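PDB 6HND: aromatic-amino-acid:2-oxoglutarate transaminase from Candida albicans, which probably transfers amino groups between aromatic amino acids and 2-oxo acids such as 2-oxoglutarate, using pyridoxal 5'-phosphate as cofactor. Local coordinates for residues F142-I147 and W158-T163. Sequence-based numbering, arbitrary orientation.
Sequences FARDFI and WNVFIT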
ATOM      1  N   PHE B 142      16.512   8.248   8.754  1.00 41.19           N
ATOM      2  CA  PHE B 142      16.672   7.276   9.863  1.00 41.12           C
ATOM      3  C   PHE B 142      17.055   5.907   9.301  1.00 40.22           C
ATOM      4  O   PHE B 142      17.977   5.298   9.845  1.00 38.81           O
ATOM      5  CB  PHE B 142      15.419   7.126  10.712  1.00 41.34           C
ATOM      6  CG  PHE B 142      15.420   5.854  11.506  1.00 39.29           C
ATOM      7  CD1 PHE B 142      16.098   5.782  12.705  1.00 43.03           C
ATOM      8  CD2 PHE B 142      14.785   4.725  11.027  1.00 38.11           C
ATOM      9  CE1 PHE B 142      16.115   4.603  13.421  1.00 41.24           C
ATOM     10  CE2 PHE B 142      14.815   3.545  11.746  1.00 37.20           C
ATOM     11  CZ  PHE B 142      15.483   3.488  12.931  1.00 37.76           C
ATOM     12  N   ALA B 143      16.378   5.446   8.248  1.00 41.37           N
ATOM     13  CA  ALA B 143      16.680   4.139   7.603  1.00 42.97           C
ATOM     14  C   ALA B 143      18.119   4.154   7.038  1.00 38.97           C
ATOM     15  O   ALA B 143      18.797   3.142   7.232  1.00 35.88           O
ATOM     16  CB  ALA B 143      15.653   3.763   6.546  1.00 37.79           C
ATOM     17  N   ARG B 144      18.579   5.229   6.376  1.00 36.64           N
ATOM     18  CA  ARG B 144      19.999   5.321   5.921  1.00 40.93           C
ATOM     19  C   ARG B 144      20.925   5.124   7.134  1.00 37.03           C
ATOM     20  O   ARG B 144      21.799   4.261   7.081  1.00 38.51           O
ATOM     21  CB  ARG B 144      20.339   6.649   5.238  1.00 43.22           C
ATOM     22  CG  ARG B 144      19.649   6.845   3.896  1.00 51.25           C
ATOM     23  CD  ARG B 144      20.014   8.123   3.136  1.00 50.30           C
ATOM     24  NE  ARG B 144      19.059   8.305   2.042  1.00 52.20           N
ATOM     25  CZ  ARG B 144      18.057   9.191   1.997  1.00 48.82           C
ATOM     26  NH1 ARG B 144      17.855  10.064   2.970  1.00 44.84           N
ATOM     27  NH2 ARG B 144      17.263   9.215   0.940  1.00 52.41           N
ATOM     28  N   ASP B 145      20.719   5.906   8.191  1.00 36.42           N
ATOM     29  CA  ASP B 145      21.598   5.959   9.383  1.00 37.13           C
ATOM     30  C   ASP B 145      21.646   4.582  10.044  1.00 37.98           C
ATOM     31  O   ASP B 145      22.750   4.153  10.429  1.00 37.87           O
ATOM     32  CB  ASP B 145      21.125   7.064  10.329  1.00 38.28           C
ATOM     33  CG  ASP B 145      21.370   8.470   9.773  1.00 41.19           C
ATOM     34  OD1 ASP B 145      22.077   8.571   8.768  1.00 39.71           O
ATOM     35  OD2 ASP B 145      20.840   9.455  10.348  1.00 43.61           O
ATOM     36  N   PHE B 146      20.492   3.910  10.134  1.00 36.58           N
ATOM     37  CA  PHE B 146      20.320   2.574  10.753  1.00 35.27           C
ATOM     38  C   PHE B 146      21.121   1.552   9.959  1.00 36.32           C
ATOM     39  O   PHE B 146      21.792   0.719  10.582  1.00 39.57           O
ATOM     40  CB  PHE B 146      18.837   2.192  10.816  1.00 36.56           C
ATOM     41  CG  PHE B 146      18.550   0.866  11.472  1.00 35.53           C
ATOM     42  CD1 PHE B 146      18.627   0.720  12.849  1.00 37.10           C
ATOM     43  CD2 PHE B 146      18.172  -0.231  10.712  1.00 38.34           C
ATOM     44  CE1 PHE B 146      18.374  -0.505  13.447  1.00 36.25           C
ATOM     45  CE2 PHE B 146      17.922  -1.456  11.313  1.00 37.68           C
ATOM     46  CZ  PHE B 146      18.014  -1.589  12.678  1.00 35.35           C
ATOM     47  N   ILE B 147      21.008   1.583   8.624  1.00 39.63           N
ATOM     48  CA  ILE B 147      21.736   0.645   7.716  1.00 39.34           C
ATOM     49  C   ILE B 147      23.243   0.973   7.749  1.00 38.45           C
ATOM     50  O   ILE B 147      24.051   0.045   7.775  1.00 40.89           O
ATOM     51  CB  ILE B 147      21.120   0.652   6.305  1.00 38.44           C
ATOM     52  CG1 ILE B 147      19.899  -0.258   6.258  1.00 44.76           C
ATOM     53  CG2 ILE B 147      22.099   0.242   5.222  1.00 41.16           C
ATOM     54  CD1 ILE B 147      20.236  -1.735   6.224  1.00 44.76           C
ATOM     55  N   TRP B 158      24.053   3.833  -3.249  1.00 41.21           N
ATOM     56  CA  TRP B 158      22.867   3.109  -2.735  1.00 40.07           C
ATOM     57  C   TRP B 158      21.867   4.130  -2.208  1.00 37.49           C
ATOM     58  O   TRP B 158      22.269   5.302  -1.943  1.00 32.35           O
ATOM     59  CB  TRP B 158      23.247   2.104  -1.644  1.00 40.02           C
ATOM     60  CG  TRP B 158      23.871   2.684  -0.410  1.00 36.84           C
ATOM     61  CD1 TRP B 158      25.204   2.871  -0.208  1.00 39.66           C
ATOM     62  CD2 TRP B 158      23.237   3.000   0.843  1.00 38.73           C
ATOM     63  NE1 TRP B 158      25.446   3.308   1.062  1.00 37.86           N
ATOM     64  CE2 TRP B 158      24.265   3.398   1.737  1.00 38.31           C
ATOM     65  CE3 TRP B 158      21.912   2.991   1.306  1.00 39.09           C
ATOM     66  CZ2 TRP B 158      24.013   3.829   3.037  1.00 37.78           C
ATOM     67  CZ3 TRP B 158      21.654   3.442   2.586  1.00 40.38           C
ATOM     68  CH2 TRP B 158      22.692   3.848   3.439  1.00 42.35           C
ATOM     69  N   ASN B 159      20.631   3.683  -2.025  1.00 35.86           N
ATOM     70  CA  ASN B 159      19.573   4.514  -1.413  1.00 38.72           C
ATOM     71  C   ASN B 159      18.527   3.616  -0.741  1.00 37.49           C
ATOM     72  O   ASN B 159      18.565   2.386  -0.921  1.00 38.85           O
ATOM     73  CB  ASN B 159      19.006   5.460  -2.478  1.00 43.45           C
ATOM     74  CG  ASN B 159      18.233   6.629  -1.918  1.00 43.84           C
ATOM     75  OD1 ASN B 159      18.296   6.930  -0.710  1.00 42.52           O
ATOM     76  ND2 ASN B 159      17.454   7.243  -2.801  1.00 47.42           N
ATOM     77  N   VAL B 160      17.650   4.221   0.055  1.00 36.52           N
ATOM     78  CA  VAL B 160      16.537   3.513   0.720  1.00 37.33           C
ATOM     79  C   VAL B 160      15.229   4.008   0.090  1.00 36.37           C
ATOM     80  O   VAL B 160      15.233   5.061  -0.544  1.00 36.77           O
ATOM     81  CB  VAL B 160      16.612   3.679   2.255  1.00 39.32           C
ATOM     82  CG1 VAL B 160      17.820   2.966   2.814  1.00 43.29           C
ATOM     83  CG2 VAL B 160      16.649   5.118   2.713  1.00 38.27           C
ATOM     84  N   PHE B 161      14.153   3.258   0.309  1.00 33.89           N
ATOM     85  CA  PHE B 161      12.779   3.520  -0.181  1.00 34.00           C
ATOM     86  C   PHE B 161      11.781   2.934   0.827  1.00 33.61           C
ATOM     87  O   PHE B 161      11.835   1.722   1.090  1.00 34.88           O
ATOM     88  CB  PHE B 161      12.608   2.872  -1.548  1.00 30.34           C
ATOM     89  CG  PHE B 161      11.377   3.294  -2.283  1.00 31.50           C
ATOM     90  CD1 PHE B 161      10.169   2.662  -2.057  1.00 32.59           C
ATOM     91  CD2 PHE B 161      11.437   4.299  -3.234  1.00 31.98           C
ATOM     92  CE1 PHE B 161       9.038   3.040  -2.758  1.00 32.93           C
ATOM     93  CE2 PHE B 161      10.311   4.663  -3.948  1.00 32.00           C
ATOM     94  CZ  PHE B 161       9.113   4.030  -3.706  1.00 34.35           C
ATOM     95  N   ILE B 162      10.901   3.766   1.371  1.00 32.56           N
ATOM     96  CA  ILE B 162       9.888   3.319   2.362  1.00 34.14           C
ATOM     97  C   ILE B 162       8.880   2.422   1.630  1.00 33.74           C
ATOM     98  O   ILE B 162       8.361   2.843   0.570  1.00 34.91           O
ATOM     99  CB  ILE B 162       9.219   4.518   3.051  1.00 33.65           C
ATOM    100  CG1 ILE B 162      10.234   5.423   3.744  1.00 34.21           C
ATOM    101  CG2 ILE B 162       8.132   4.035   4.003  1.00 37.15           C
ATOM    102  CD1 ILE B 162      11.254   4.675   4.600  1.00 33.02           C
ATOM    103  N   THR B 163       8.620   1.237   2.196  1.00 31.48           N
ATOM    104  CA  THR B 163       7.633   0.246   1.703  1.00 29.82           C
ATOM    105  C   THR B 163       6.509   0.060   2.714  1.00 30.04           C
ATOM    106  O   THR B 163       6.560   0.664   3.804  1.00 30.76           O
ATOM    107  CB  THR B 163       8.298  -1.104   1.457  1.00 29.29           C
ATOM    108  OG1 THR B 163       8.675  -1.583   2.752  1.00 30.38           O
ATOM    109  CG2 THR B 163       9.498  -0.998   0.535  1.00 32.11           C
TER
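With CG anti to its own carbonyl carbon (chi1 -68°) and the chain extended from there to NE, Arg-144 reaches from helix 137-151 across Val-160 to the amide of Asn-159. The guanidinium grips side-on: NE at 3.2 Å and NH2 at 3.0 Å both donate to OD1 of Asn-159. Guanidinium and amide are nearly coplanar, 16° apart; NH2 meets OD1 on a lone pair, whereas NE approaches nearly along the C=O axis. A weak bond from the backbone N of Val-160 to the same oxygen helps to fix the amide, and Gln-141, one helical turn back, accepts from NH1. Both N-H groups thus converge on a single acceptor and tie the helix side chain to an edge strand. In this fold-type I aminotransferase, strand 158-163 is one of the two edge strands of the seven-stranded mixed sheet within this chain, antiparallel to strand 350-355, and helix 137-151 packs against it, the N-to-C directions of segments 142-147 and 158-163 being 128° apart. Beside these bonds, CG2 of Val-160 lies over one guanidinium face and 3.7 Å from CG of Arg-144, while CB of Ala-143 approaches the same methyl. The Trp-158 ring turns its CH2 edge to the helix, 3.8 Å from the backbone O of Arg-144, and Ile-147 sets CG2 obliquely against CH2 at 4.1 Å, its side chain also touching Phe-351 and Val-353 of the adjoining strand.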